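Local coordinates for protein NADPH-dependent aldehyde reductase YqhD (Escherichia coli, PDB 4QGS) that reduces a broad range of short-chain aldehydes to primary alcohols with NADPH, using one zinc ion per subunit of its homodimer, at residues V43-G48 against D59-A64; D69-G74 against V89-E94; K222-F227 against A269-D274. One frame throughout, in Å; residues are numbered along the deposited sequence.

Contact 1 (V43-G48 against D59-A64)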
ATOM      1  N   VAL A  43     -24.261  -1.641  12.688  1.00 25.16           N
ATOM      2  CA  VAL A  43     -23.150  -1.589  11.744  1.00 26.00           C
ATOM      3  C   VAL A  43     -23.085  -0.248  11.028  1.00 28.24           C
ATOM      4  O   VAL A  43     -24.074   0.205  10.471  1.00 25.51           O
ATOM      5  CB  VAL A  43     -23.268  -2.701  10.672  1.00 24.37           C
ATOM      6  CG1 VAL A  43     -22.073  -2.668   9.725  1.00 26.79           C
ATOM      7  CG2 VAL A  43     -23.410  -4.080  11.318  1.00 22.88           C
ATOM      8  N   LEU A  44     -21.919   0.390  11.042  1.00 25.47           N
ATOM      9  CA  LEU A  44     -21.699   1.541  10.172  1.00 24.19           C
ATOM     10  C   LEU A  44     -20.824   1.134   8.988  1.00 22.28           C
ATOM     11  O   LEU A  44     -19.661   0.749   9.160  1.00 22.06           O
ATOM     12  CB  LEU A  44     -21.045   2.703  10.932  1.00 27.43           C
ATOM     13  CG  LEU A  44     -20.792   3.947  10.069  1.00 26.92           C
ATOM     14  CD1 LEU A  44     -22.092   4.577   9.612  1.00 29.80           C
ATOM     15  CD2 LEU A  44     -19.931   4.966  10.816  1.00 28.93           C
ATOM     16  N   ILE A  45     -21.402   1.212   7.798  1.00 22.77           N
ATOM     17  CA  ILE A  45     -20.688   0.996   6.546  1.00 21.01           C
ATOM     18  C   ILE A  45     -20.050   2.308   6.090  1.00 23.46           C
ATOM     19  O   ILE A  45     -20.743   3.297   5.901  1.00 27.84           O
ATOM     20  CB  ILE A  45     -21.628   0.496   5.447  1.00 19.76           C
ATOM     21  CG1 ILE A  45     -22.242  -0.844   5.836  1.00 23.59           C
ATOM     22  CG2 ILE A  45     -20.894   0.414   4.095  1.00 22.37           C
ATOM     23  CD1 ILE A  45     -23.134  -1.416   4.741  1.00 24.98           C
ATOM     24  N   THR A  46     -18.733   2.309   5.928  1.00 25.19           N
ATOM     25  CA  THR A  46     -18.030   3.507   5.484  1.00 20.76           C
ATOM     26  C   THR A  46     -17.541   3.340   4.051  1.00 26.07           C
ATOM     27  O   THR A  46     -17.172   2.244   3.636  1.00 24.06           O
ATOM     28  CB  THR A  46     -16.840   3.819   6.394  1.00 24.83           C
ATOM     29  OG1 THR A  46     -15.937   2.712   6.371  1.00 22.85           O
ATOM     30  CG2 THR A  46     -17.299   4.053   7.826  1.00 25.24           C
ATOM     31  N   TYR A  47     -17.543   4.423   3.282  1.00 26.12           N
ATOM     32  CA  TYR A  47     -16.986   4.354   1.937  1.00 25.43           C
ATOM     33  C   TYR A  47     -16.481   5.710   1.459  1.00 29.14           C
ATOM     34  O   TYR A  47     -16.568   6.709   2.178  1.00 30.95           O
ATOM     35  CB  TYR A  47     -18.005   3.798   0.948  1.00 19.10           C
ATOM     36  CG  TYR A  47     -19.327   4.535   0.904  1.00 26.61           C
ATOM     37  CD1 TYR A  47     -19.518   5.612   0.046  1.00 33.65           C
ATOM     38  CD2 TYR A  47     -20.390   4.139   1.704  1.00 35.00           C
ATOM     39  CE1 TYR A  47     -20.732   6.281   0.000  1.00 36.63           C
ATOM     40  CE2 TYR A  47     -21.601   4.799   1.663  1.00 39.22           C
ATOM     41  CZ  TYR A  47     -21.767   5.867   0.812  1.00 42.65           C
ATOM     42  OH  TYR A  47     -22.975   6.526   0.773  1.00 57.28           O
ATOM     43  N   GLY A  48     -15.950   5.724   0.242  1.00 28.64           N
ATOM     44  CA  GLY A  48     -15.230   6.876  -0.263  1.00 31.87           C
ATOM     45  C   GLY A  48     -16.076   7.786  -1.124  1.00 28.63           C
ATOM     46  O   GLY A  48     -17.078   8.333  -0.663  1.00 30.28           O
ATOM     47  N   ASP A  59     -24.289  -2.273  -2.975  1.00 24.60           N
ATOM     48  CA  ASP A  59     -25.563  -2.989  -2.974  1.00 27.41           C
ATOM     49  C   ASP A  59     -25.398  -4.456  -2.565  1.00 29.42           C
ATOM     50  O   ASP A  59     -26.272  -5.022  -1.896  1.00 28.40           O
ATOM     51  CB  ASP A  59     -26.238  -2.904  -4.347  1.00 31.85           C
ATOM     52  CG  ASP A  59     -26.822  -1.525  -4.633  1.00 38.03           C
ATOM     53  OD1 ASP A  59     -27.131  -0.777  -3.680  1.00 35.58           O
ATOM     54  OD2 ASP A  59     -26.988  -1.198  -5.824  1.00 39.58           O
ATOM     55  N   GLN A  60     -24.282  -5.077  -2.951  1.00 25.06           N
ATOM     56  CA  GLN A  60     -24.035  -6.466  -2.548  1.00 23.51           C
ATOM     57  C   GLN A  60     -23.781  -6.553  -1.056  1.00 23.81           C
ATOM     58  O   GLN A  60     -24.210  -7.507  -0.414  1.00 24.23           O
ATOM     59  CB  GLN A  60     -22.859  -7.089  -3.312  1.00 20.85           C
ATOM     60  CG  GLN A  60     -23.153  -7.405  -4.775  1.00 28.35           C
ATOM     61  CD  GLN A  60     -22.065  -8.234  -5.441  1.00 28.66           C
ATOM     62  OE1 GLN A  60     -21.260  -8.881  -4.773  1.00 27.69           O
ATOM     63  NE2 GLN A  60     -22.038  -8.213  -6.770  1.00 30.98           N
ATOM     64  N   VAL A  61     -23.083  -5.562  -0.505  1.00 23.32           N
ATOM     65  CA  VAL A  61     -22.862  -5.525   0.933  1.00 22.96           C
ATOM     66  C   VAL A  61     -24.191  -5.339   1.666  1.00 22.51           C
ATOM     67  O   VAL A  61     -24.488  -6.053   2.625  1.00 22.67           O
ATOM     68  CB  VAL A  61     -21.873  -4.408   1.325  1.00 25.37           C
ATOM     69  CG1 VAL A  61     -21.726  -4.339   2.840  1.00 22.57           C
ATOM     70  CG2 VAL A  61     -20.523  -4.667   0.667  1.00 20.95           C
ATOM     71  N   LEU A  62     -25.000  -4.395   1.199  1.00 22.96           N
ATOM     72  CA  LEU A  62     -26.301  -4.138   1.810  1.00 22.55           C
ATOM     73  C   LEU A  62     -27.186  -5.382   1.746  1.00 24.52           C
ATOM     74  O   LEU A  62     -27.834  -5.737   2.737  1.00 24.62           O
ATOM     75  CB  LEU A  62     -26.985  -2.945   1.135  1.00 22.64           C
ATOM     76  CG  LEU A  62     -26.273  -1.614   1.382  1.00 24.41           C
ATOM     77  CD1 LEU A  62     -26.888  -0.508   0.544  1.00 29.79           C
ATOM     78  CD2 LEU A  62     -26.298  -1.241   2.865  1.00 22.71           C
ATOM     79  N   ASP A  63     -27.185  -6.066   0.606  1.00 23.20           N
ATOM     80  CA  ASP A  63     -27.952  -7.311   0.478  1.00 26.75           C
ATOM     81  C   ASP A  63     -27.451  -8.406   1.417  1.00 27.54           C
ATOM     82  O   ASP A  63     -28.248  -9.127   2.019  1.00 26.75           O
ATOM     83  CB  ASP A  63     -27.924  -7.828  -0.963  1.00 26.89           C
ATOM     84  CG  ASP A  63     -28.512  -9.223  -1.089  1.00 36.22           C
ATOM     85  OD1 ASP A  63     -27.749 -10.212  -1.013  1.00 42.70           O
ATOM     86  OD2 ASP A  63     -29.744  -9.336  -1.242  1.00 39.77           O
ATOM     87  N   ALA A  64     -26.132  -8.534   1.550  1.00 20.36           N
ATOM     88  CA  ALA A  64     -25.566  -9.556   2.422  1.00 21.17           C
ATOM     89  C   ALA A  64     -25.994  -9.350   3.870  1.00 23.62           C
ATOM     90  O   ALA A  64     -26.120 -10.317   4.630  1.00 23.34           O
ATOM     91  CB  ALA A  64     -24.042  -9.561   2.324  1.00 21.66           C
TER

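Contact 2 (D69-G74 against V89-E94)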
ATOM      1  N   ASP A  69     -29.123  -4.177  11.456  1.00 24.34           N
ATOM      2  CA  ASP A  69     -29.189  -2.755  11.759  1.00 25.30           C
ATOM      3  C   ASP A  69     -27.989  -2.053  11.120  1.00 26.44           C
ATOM      4  O   ASP A  69     -26.903  -2.019  11.703  1.00 27.05           O
ATOM      5  CB  ASP A  69     -29.223  -2.576  13.280  1.00 30.08           C
ATOM      6  CG  ASP A  69     -29.483  -1.149  13.706  1.00 35.46           C
ATOM      7  OD1 ASP A  69     -29.757  -0.290  12.848  1.00 36.77           O
ATOM      8  OD2 ASP A  69     -29.440  -0.902  14.924  1.00 41.52           O
ATOM      9  N   VAL A  70     -28.188  -1.522   9.921  1.00 28.45           N
ATOM     10  CA  VAL A  70     -27.096  -0.961   9.134  0.66 27.68           C
ATOM     11  C   VAL A  70     -27.257   0.539   8.862  1.00 29.82           C
ATOM     12  O   VAL A  70     -28.333   1.005   8.460  1.00 30.29           O
ATOM     13  CB  VAL A  70     -26.961  -1.704   7.787  0.66 27.06           C
ATOM     14  CG1 VAL A  70     -25.859  -1.088   6.940  0.66 23.98           C
ATOM     15  CG2 VAL A  70     -26.705  -3.191   8.021  0.66 27.70           C
ATOM     16  N   LEU A  71     -26.179   1.293   9.091  1.00 26.87           N
ATOM     17  CA  LEU A  71     -26.114   2.724   8.792  1.00 29.40           C
ATOM     18  C   LEU A  71     -24.993   2.957   7.783  1.00 31.56           C
ATOM     19  O   LEU A  71     -24.140   2.085   7.592  1.00 26.77           O
ATOM     20  CB  LEU A  71     -25.858   3.548  10.058  1.00 31.78           C
ATOM     21  CG  LEU A  71     -26.984   3.863  11.047  1.00 41.76           C
ATOM     22  CD1 LEU A  71     -27.708   2.614  11.515  1.00 47.34           C
ATOM     23  CD2 LEU A  71     -26.410   4.619  12.240  1.00 47.35           C
ATOM     24  N   GLU A  72     -24.981   4.129   7.149  1.00 32.07           N
ATOM     25  CA  GLU A  72     -23.965   4.434   6.143  1.00 29.12           C
ATOM     26  C   GLU A  72     -23.260   5.763   6.405  1.00 36.00           C
ATOM     27  O   GLU A  72     -23.862   6.701   6.921  1.00 30.64           O
ATOM     28  CB  GLU A  72     -24.580   4.468   4.747  1.00 31.49           C
ATOM     29  CG  GLU A  72     -25.298   3.202   4.318  1.00 33.38           C
ATOM     30  CD  GLU A  72     -25.804   3.299   2.885  1.00 38.96           C
ATOM     31  OE1 GLU A  72     -26.633   2.461   2.477  1.00 39.97           O
ATOM     32  OE2 GLU A  72     -25.366   4.222   2.165  1.00 42.61           O
ATOM     33  N   PHE A  73     -21.982   5.831   6.047  1.00 32.04           N
ATOM     34  CA  PHE A  73     -21.224   7.075   6.110  1.00 30.15           C
ATOM     35  C   PHE A  73     -20.213   7.107   4.978  1.00 33.88           C
ATOM     36  O   PHE A  73     -19.237   6.368   5.001  1.00 29.19           O
ATOM     37  CB  PHE A  73     -20.508   7.224   7.458  1.00 31.90           C
ATOM     38  CG  PHE A  73     -19.745   8.521   7.601  1.00 37.10           C
ATOM     39  CD1 PHE A  73     -20.327   9.618   8.218  1.00 33.96           C
ATOM     40  CD2 PHE A  73     -18.453   8.643   7.115  1.00 35.48           C
ATOM     41  CE1 PHE A  73     -19.633  10.807   8.355  1.00 35.37           C
ATOM     42  CE2 PHE A  73     -17.754   9.836   7.243  1.00 39.54           C
ATOM     43  CZ  PHE A  73     -18.348  10.916   7.865  1.00 33.99           C
ATOM     44  N   GLY A  74     -20.431   7.968   3.992  1.00 32.80           N
ATOM     45  CA  GLY A  74     -19.533   8.035   2.857  1.00 30.40           C
ATOM     46  C   GLY A  74     -18.766   9.338   2.820  1.00 37.65           C
ATOM     47  O   GLY A  74     -18.854  10.145   3.746  1.00 34.91           O
ATOM     48  N   VAL A  89     -16.816   9.712  13.797  1.00 39.10           N
ATOM     49  CA  VAL A  89     -16.633   9.365  15.204  1.00 40.43           C
ATOM     50  C   VAL A  89     -17.815   9.902  16.005  1.00 42.22           C
ATOM     51  O   VAL A  89     -18.298   9.254  16.937  1.00 40.10           O
ATOM     52  CB  VAL A  89     -15.298   9.920  15.759  1.00 41.89           C
ATOM     53  CG1 VAL A  89     -15.229   9.780  17.279  1.00 39.09           C
ATOM     54  CG2 VAL A  89     -14.122   9.202  15.111  1.00 34.88           C
ATOM     55  N   LYS A  90     -18.288  11.080  15.612  1.00 38.21           N
ATOM     56  CA  LYS A  90     -19.470  11.693  16.209  1.00 48.47           C
ATOM     57  C   LYS A  90     -20.713  10.820  16.027  1.00 50.01           C
ATOM     58  O   LYS A  90     -21.393  10.485  17.000  1.00 46.72           O
ATOM     59  CB  LYS A  90     -19.719  13.077  15.602  1.00 43.88           C
ATOM     60  CG  LYS A  90     -20.660  13.956  16.420  1.00 50.09           C
ATOM     61  CD  LYS A  90     -21.733  14.607  15.555  1.00 60.93           C
ATOM     62  CE  LYS A  90     -22.623  13.571  14.890  1.00 58.52           C
ATOM     63  NZ  LYS A  90     -23.736  14.194  14.120  1.00 61.52           N
ATOM     64  N   LEU A  91     -21.005  10.466  14.778  1.00 47.44           N
ATOM     65  CA  LEU A  91     -22.161   9.632  14.459  1.00 46.21           C
ATOM     66  C   LEU A  91     -22.083   8.301  15.202  1.00 45.76           C
ATOM     67  O   LEU A  91     -23.078   7.830  15.753  1.00 47.80           O
ATOM     68  CB  LEU A  91     -22.254   9.403  12.940  1.00 48.32           C
ATOM     69  CG  LEU A  91     -23.419   8.636  12.294  1.00 49.46           C
ATOM     70  CD1 LEU A  91     -23.483   8.963  10.814  1.00 51.95           C
ATOM     71  CD2 LEU A  91     -23.301   7.131  12.463  1.00 53.10           C
ATOM     72  N   VAL A  92     -20.895   7.705  15.217  1.00 40.16           N
ATOM     73  CA  VAL A  92     -20.693   6.405  15.842  1.00 40.35           C
ATOM     74  C   VAL A  92     -21.088   6.392  17.320  1.00 48.08           C
ATOM     75  O   VAL A  92     -21.838   5.521  17.762  1.00 49.18           O
ATOM     76  CB  VAL A  92     -19.226   5.951  15.716  1.00 37.18           C
ATOM     77  CG1 VAL A  92     -18.909   4.897  16.745  1.00 36.60           C
ATOM     78  CG2 VAL A  92     -18.950   5.432  14.313  1.00 36.70           C
ATOM     79  N   ARG A  93     -20.590   7.356  18.085  1.00 48.01           N
ATOM     80  CA  ARG A  93     -20.872   7.380  19.515  1.00 48.75           C
ATOM     81  C   ARG A  93     -22.311   7.821  19.791  1.00 46.81           C
ATOM     82  O   ARG A  93     -22.925   7.379  20.763  1.00 52.08           O
ATOM     83  CB  ARG A  93     -19.879   8.288  20.243  1.00 43.97           C
ATOM     84  CG  ARG A  93     -20.046   9.762  19.956  1.00 50.04           C
ATOM     85  CD  ARG A  93     -19.158  10.577  20.867  1.00 56.56           C
ATOM     86  NE  ARG A  93     -17.748  10.319  20.603  1.00 62.91           N
ATOM     87  CZ  ARG A  93     -16.767  10.596  21.457  1.00 71.76           C
ATOM     88  NH1 ARG A  93     -17.044  11.130  22.639  1.00 79.08           N
ATOM     89  NH2 ARG A  93     -15.510  10.328  21.130  1.00 68.48           N
ATOM     90  N   GLU A  94     -22.843   8.676  18.926  1.00 45.46           N
ATOM     91  CA  GLU A  94     -24.206   9.176  19.061  1.00 48.11           C
ATOM     92  C   GLU A  94     -25.233   8.085  18.778  1.00 55.66           C
ATOM     93  O   GLU A  94     -26.232   7.956  19.487  1.00 49.87           O
ATOM     94  CB  GLU A  94     -24.430  10.355  18.115  1.00 56.80           C
ATOM     95  CG  GLU A  94     -24.881  11.634  18.796  1.00 62.60           C
ATOM     96  CD  GLU A  94     -24.675  12.859  17.923  1.00 61.63           C
ATOM     97  OE1 GLU A  94     -25.315  12.943  16.853  1.00 70.51           O
ATOM     98  OE2 GLU A  94     -23.873  13.736  18.308  1.00 62.46           O
TER

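Contact 3 (K222-F227 against A269-D274)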
ATOM      1  N   LYS A 222      16.059 -17.524   4.072  1.00 16.62           N
ATOM      2  CA  LYS A 222      15.686 -18.230   2.849  1.00 18.09           C
ATOM      3  C   LYS A 222      14.194 -18.199   2.546  1.00 17.67           C
ATOM      4  O   LYS A 222      13.805 -18.044   1.385  1.00 17.57           O
ATOM      5  CB  LYS A 222      16.151 -19.698   2.903  1.00 15.87           C
ATOM      6  CG  LYS A 222      17.671 -19.864   2.796  1.00 20.03           C
ATOM      7  CD  LYS A 222      18.046 -21.341   2.583  1.00 20.67           C
ATOM      8  CE  LYS A 222      19.534 -21.527   2.331  1.00 23.12           C
ATOM      9  NZ  LYS A 222      20.391 -21.111   3.477  1.00 21.09           N
ATOM     10  N   ILE A 223      13.354 -18.366   3.564  1.00 15.84           N
ATOM     11  CA  ILE A 223      11.904 -18.375   3.325  1.00 18.30           C
ATOM     12  C   ILE A 223      11.457 -16.989   2.852  1.00 16.18           C
ATOM     13  O   ILE A 223      10.714 -16.853   1.851  1.00 15.68           O
ATOM     14  CB  ILE A 223      11.123 -18.785   4.587  1.00 17.58           C
ATOM     15  CG1 ILE A 223      11.311 -20.287   4.856  1.00 15.12           C
ATOM     16  CG2 ILE A 223       9.643 -18.431   4.457  1.00 17.59           C
ATOM     17  CD1 ILE A 223      10.696 -21.163   3.792  1.00 15.61           C
ATOM     18  N   GLN A 224      11.925 -15.962   3.555  1.00 15.52           N
ATOM     19  CA  GLN A 224      11.603 -14.580   3.177  1.00 17.67           C
ATOM     20  C   GLN A 224      12.027 -14.270   1.750  1.00 18.45           C
ATOM     21  O   GLN A 224      11.259 -13.648   0.988  1.00 17.87           O
ATOM     22  CB  GLN A 224      12.250 -13.588   4.152  1.00 18.25           C
ATOM     23  CG  GLN A 224      11.665 -13.633   5.556  1.00 18.18           C
ATOM     24  CD  GLN A 224      12.422 -14.591   6.493  1.00 19.89           C
ATOM     25  OE1 GLN A 224      12.874 -15.663   6.082  1.00 18.68           O
ATOM     26  NE2 GLN A 224      12.582 -14.178   7.750  1.00 21.24           N
ATOM     27  N   ASP A 225      13.235 -14.693   1.382  1.00 14.56           N
ATOM     28  CA  ASP A 225      13.722 -14.524   0.016  1.00 18.73           C
ATOM     29  C   ASP A 225      12.873 -15.286  -0.996  1.00 19.65           C
ATOM     30  O   ASP A 225      12.472 -14.723  -2.018  1.00 17.36           O
ATOM     31  CB  ASP A 225      15.184 -14.964  -0.120  1.00 16.55           C
ATOM     32  CG  ASP A 225      16.170 -13.953   0.461  1.00 21.51           C
ATOM     33  OD1 ASP A 225      15.820 -12.756   0.629  1.00 19.20           O
ATOM     34  OD2 ASP A 225      17.322 -14.363   0.736  1.00 19.53           O
ATOM     35  N   ARG A 226      12.596 -16.562  -0.730  1.00 14.98           N
ATOM     36  CA  ARG A 226      11.798 -17.347  -1.667  1.00 15.22           C
ATOM     37  C   ARG A 226      10.396 -16.758  -1.832  1.00 16.71           C
ATOM     38  O   ARG A 226       9.839 -16.774  -2.925  1.00 17.11           O
ATOM     39  CB  ARG A 226      11.678 -18.811  -1.213  1.00 16.85           C
ATOM     40  CG  ARG A 226      12.932 -19.646  -1.365  1.00 17.32           C
ATOM     41  CD  ARG A 226      13.382 -19.810  -2.816  1.00 19.25           C
ATOM     42  NE  ARG A 226      14.525 -20.729  -2.908  1.00 16.47           N
ATOM     43  CZ  ARG A 226      15.127 -21.084  -4.040  1.00 18.63           C
ATOM     44  NH1 ARG A 226      14.674 -20.631  -5.211  1.00 20.17           N
ATOM     45  NH2 ARG A 226      16.170 -21.917  -4.001  1.00 23.10           N
ATOM     46  N   PHE A 227       9.811 -16.274  -0.740  1.00 15.89           N
ATOM     47  CA  PHE A 227       8.427 -15.801  -0.819  1.00 17.44           C
ATOM     48  C   PHE A 227       8.383 -14.484  -1.595  1.00 15.95           C
ATOM     49  O   PHE A 227       7.499 -14.278  -2.443  1.00 14.92           O
ATOM     50  CB  PHE A 227       7.828 -15.631   0.573  1.00 14.15           C
ATOM     51  CG  PHE A 227       7.401 -16.931   1.231  1.00 15.44           C
ATOM     52  CD1 PHE A 227       7.823 -18.159   0.752  1.00 17.08           C
ATOM     53  CD2 PHE A 227       6.560 -16.902   2.331  1.00 18.40           C
ATOM     54  CE1 PHE A 227       7.413 -19.343   1.363  1.00 15.47           C
ATOM     55  CE2 PHE A 227       6.143 -18.084   2.948  1.00 18.63           C
ATOM     56  CZ  PHE A 227       6.569 -19.298   2.458  1.00 14.07           C
ATOM     57  N   ALA A 269       9.457  -9.750   7.676  1.00 20.83           N
ATOM     58  CA  ALA A 269       9.764 -10.112   9.055  1.00 22.59           C
ATOM     59  C   ALA A 269      11.176 -10.650   9.151  1.00 21.71           C
ATOM     60  O   ALA A 269      11.498 -11.678   8.556  1.00 22.88           O
ATOM     61  CB  ALA A 269       8.760 -11.140   9.581  1.00 23.54           C
ATOM     62  N   GLY A 270      12.017  -9.932   9.887  1.00 21.05           N
ATOM     63  CA  GLY A 270      13.375 -10.375  10.160  1.00 27.51           C
ATOM     64  C   GLY A 270      14.417 -10.105   9.087  1.00 27.79           C
ATOM     65  O   GLY A 270      15.498 -10.712   9.109  1.00 29.38           O
ATOM     66  N   VAL A 271      14.114  -9.201   8.153  1.00 21.53           N
ATOM     67  CA  VAL A 271      15.047  -8.875   7.085  1.00 23.31           C
ATOM     68  C   VAL A 271      15.224  -7.360   6.968  1.00 20.40           C
ATOM     69  O   VAL A 271      14.363  -6.600   7.419  1.00 19.34           O
ATOM     70  CB  VAL A 271      14.584  -9.453   5.737  1.00 20.52           C
ATOM     71  CG1 VAL A 271      14.564 -10.992   5.804  1.00 22.96           C
ATOM     72  CG2 VAL A 271      13.222  -8.930   5.372  1.00 19.70           C
ATOM     73  N   PRO A 272      16.349  -6.922   6.381  1.00 20.41           N
ATOM     74  CA  PRO A 272      16.580  -5.478   6.240  1.00 19.71           C
ATOM     75  C   PRO A 272      15.528  -4.867   5.347  1.00 21.19           C
ATOM     76  O   PRO A 272      15.032  -5.537   4.436  1.00 22.42           O
ATOM     77  CB  PRO A 272      17.966  -5.393   5.586  1.00 22.24           C
ATOM     78  CG  PRO A 272      18.601  -6.722   5.844  1.00 24.62           C
ATOM     79  CD  PRO A 272      17.479  -7.710   5.861  1.00 22.89           C
ATOM     80  N   GLN A 273      15.154  -3.627   5.620  1.00 18.96           N
ATOM     81  CA  GLN A 273      14.180  -2.971   4.751  1.00 19.60           C
ATOM     82  C   GLN A 273      14.701  -1.622   4.331  1.00 18.49           C
ATOM     83  O   GLN A 273      15.370  -0.941   5.097  1.00 18.57           O
ATOM     84  CB  GLN A 273      12.836  -2.844   5.452  1.00 18.96           C
ATOM     85  CG  GLN A 273      12.225  -4.220   5.785  1.00 22.81           C
ATOM     86  CD  GLN A 273      10.828  -4.138   6.330  1.00 25.26           C
ATOM     87  OE1 GLN A 273      10.136  -3.136   6.159  1.00 23.47           O
ATOM     88  NE2 GLN A 273      10.398  -5.204   7.003  1.00 27.68           N
ATOM     89  N   ASP A 274      14.368  -1.240   3.104  1.00 18.06           N
ATOM     90  CA  ASP A 274      14.929  -0.054   2.478  1.00 17.33           C
ATOM     91  C   ASP A 274      13.962   1.120   2.658  1.00 18.65           C
ATOM     92  O   ASP A 274      14.082   1.890   3.610  1.00 19.81           O
ATOM     93  CB  ASP A 274      15.207  -0.365   1.001  1.00 16.37           C
ATOM     94  CG  ASP A 274      15.875   0.790   0.254  1.00 17.95           C
ATOM     95  OD1 ASP A 274      15.933   1.904   0.793  1.00 17.76           O
ATOM     96  OD2 ASP A 274      16.324   0.557  -0.887  1.00 19.84           O
TER

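Contact 1 (V43-G48 against D59-A64)
Ile-45 meets helix segment 59-64 with a single methyl, CD1. This methyl has two partners. Val-61 CG1 lies 3.8 Å from Ile-45 CD1, and the two side chains reach toward each other tip to tip. Leu-62 CD2 lies 3.7 Å from Ile-45 CD1, but here the side chains run obliquely across one another. The CD1 methyl is thus held against two successive helix residues. The extended end of Ile-45 (chi2 -177°) carries CD1 away from the strand backbone toward the helix. Val-61 CG1 stands anti to its own backbone N (chi1 177°), which turns it to face the strand. This is the first half of a beta-alpha-beta unit. Strand 42-46 leads through the short helix 51-55 and helix 57-64 to strand 69-73, its parallel neighbour in the sheet of the N-terminal part of the enzyme. Ile-45 also packs on Val-70 of that neighbour and on Val-103 of strand 99-104, so it is fixed from both flanking strands, and Val-61 touches Leu-101. Further out, Gln-60 OE1 is hydrogen-bonded to the OH of Tyr-190, a residue that binds NADP(+), so this helix lies beside the cofactor site.

Contact 2 (D69-G74 against V89-E94)
Leu-91 joins the helix of segment 89-94 to the strand of segment 69-73, touching Leu-71 and Phe-73. The segment is helical throughout, and Val-89 O accepts a backbone hydrogen bond from Arg-93 N. Lys-90 follows on the exposed side. Its NZ forms a salt bridge with Glu-94 OE1 at 3.4 Å, one helical turn on, the hydrogen bond in it being weak. It plays no part in the contact with the strand.

Leu-91 comes next and accounts for 67 of the 127 Å² buried between the segments. Its two methyls divide the work. CD1 of Leu-91 sits at the edge of the Phe-73 ring, near the ring plane, with 4.1 Å to Phe-73 CD1. The two side chains pass side by side, pointing opposite ways. CD2 of Leu-91 lies 4.0 Å from Leu-71 CD2, and these two leucines run at a slant. With CG of Leu-91 anti to the backbone N (chi1 -176°), the fork is carried out toward the strand, one methyl to each of the two residues flanking Glu-72. Both distances are those of ordinary apolar contacts.

Val-92 is turned elsewhere, against Leu-44, Val-97 and Ile-142. Arg-93 is exposed. Glu-94 closes the segment at the surface.

Phe-73 also touches Thr-84 and Ala-88 of the same helix. Glu-72 starts away from helix 82-95, and its side chain touches Leu-58 and Leu-62 of helix 57-64. Strand 69-73 therefore has helices against both of its faces. It is an outermost strand of the parallel sheet within this chain. Such layering makes a three-layer alpha/beta sandwich. With the NADP(+)-binding residues in this part of the chain, it is consistent with a Rossmann-like domain.

Contact 3 (K222-F227 against A269-D274)
Gln-224 spans the gap between helix 222-244 and the loop of segment 269-274, and it buries 63 Å², half of the total. Its amide NE2 donates a hydrogen bond to the backbone oxygen of Ala-269, with 2.8 Å between Gln-224 NE2 and Ala-269 O. The bond is straight at the hydrogen (179°). The acceptor lies in the amide plane of Gln-224. The donor stands nearly in line with the carbonyl, at a C=O...N angle of 166°. The chain of Gln-224 is bent at chi2 (92°), a value off the staggered positions, and this bend swings the amide over to the loop.

Val-271 is the second largest contributor. Its CG1 methyl packs on the stem of the glutamine, with 3.9 Å to Gln-224 CB and a similar approach to CG. The two side chains meet at a slant. Val-271 also touches Ala-221, just before the helical segment.

Ala-269 takes part through its carbonyl, while its side chain rests on Phe-15. Between Ala-269 and Val-271 the loop turns at Gly-270, which has a positive phi and is backbone-bonded to Asn-13. The N-terminal end of the modelled chain thus also lies along this loop.

With an alanine in place of Gln-224, the Ala-269 carbonyl would probably lose this donor, and Val-271 CG1 would keep its contact with CB but lose the one with CG.

The loop links helices 249-262 and 276-288 of the C-terminal part. The side chain of Val-271 is about 12 Å from that of the zinc ligand His-209, so the contact is not part of the metal site. Its one polar link is between neutral groups, and its hold on the loop probably depends little on pH.

How the contacts relate
The three contacts follow one another along the chain, and none nests in or crosses another. Contact 1 closes the short loop over residues 49-58. Contact 2 then closes the loop over residues 75-88. Helix 57-64 is followed by strand 69-73. Strands 42-46 and 69-73 are neighbours in the same sheet, so contacts 1 and 2 touch, with a probable hydrogen bond from Leu-71 N to Val-43 O (2.7 Å). Between them they attach helices to the two faces of the sheet. Contact 3 spans a longer, mostly helical excursion, 228-268, and ties the start of helix 222-244 to the loop before helix 276-288. It lies across the chain's centre, about 37 Å from contact 1, centre to centre.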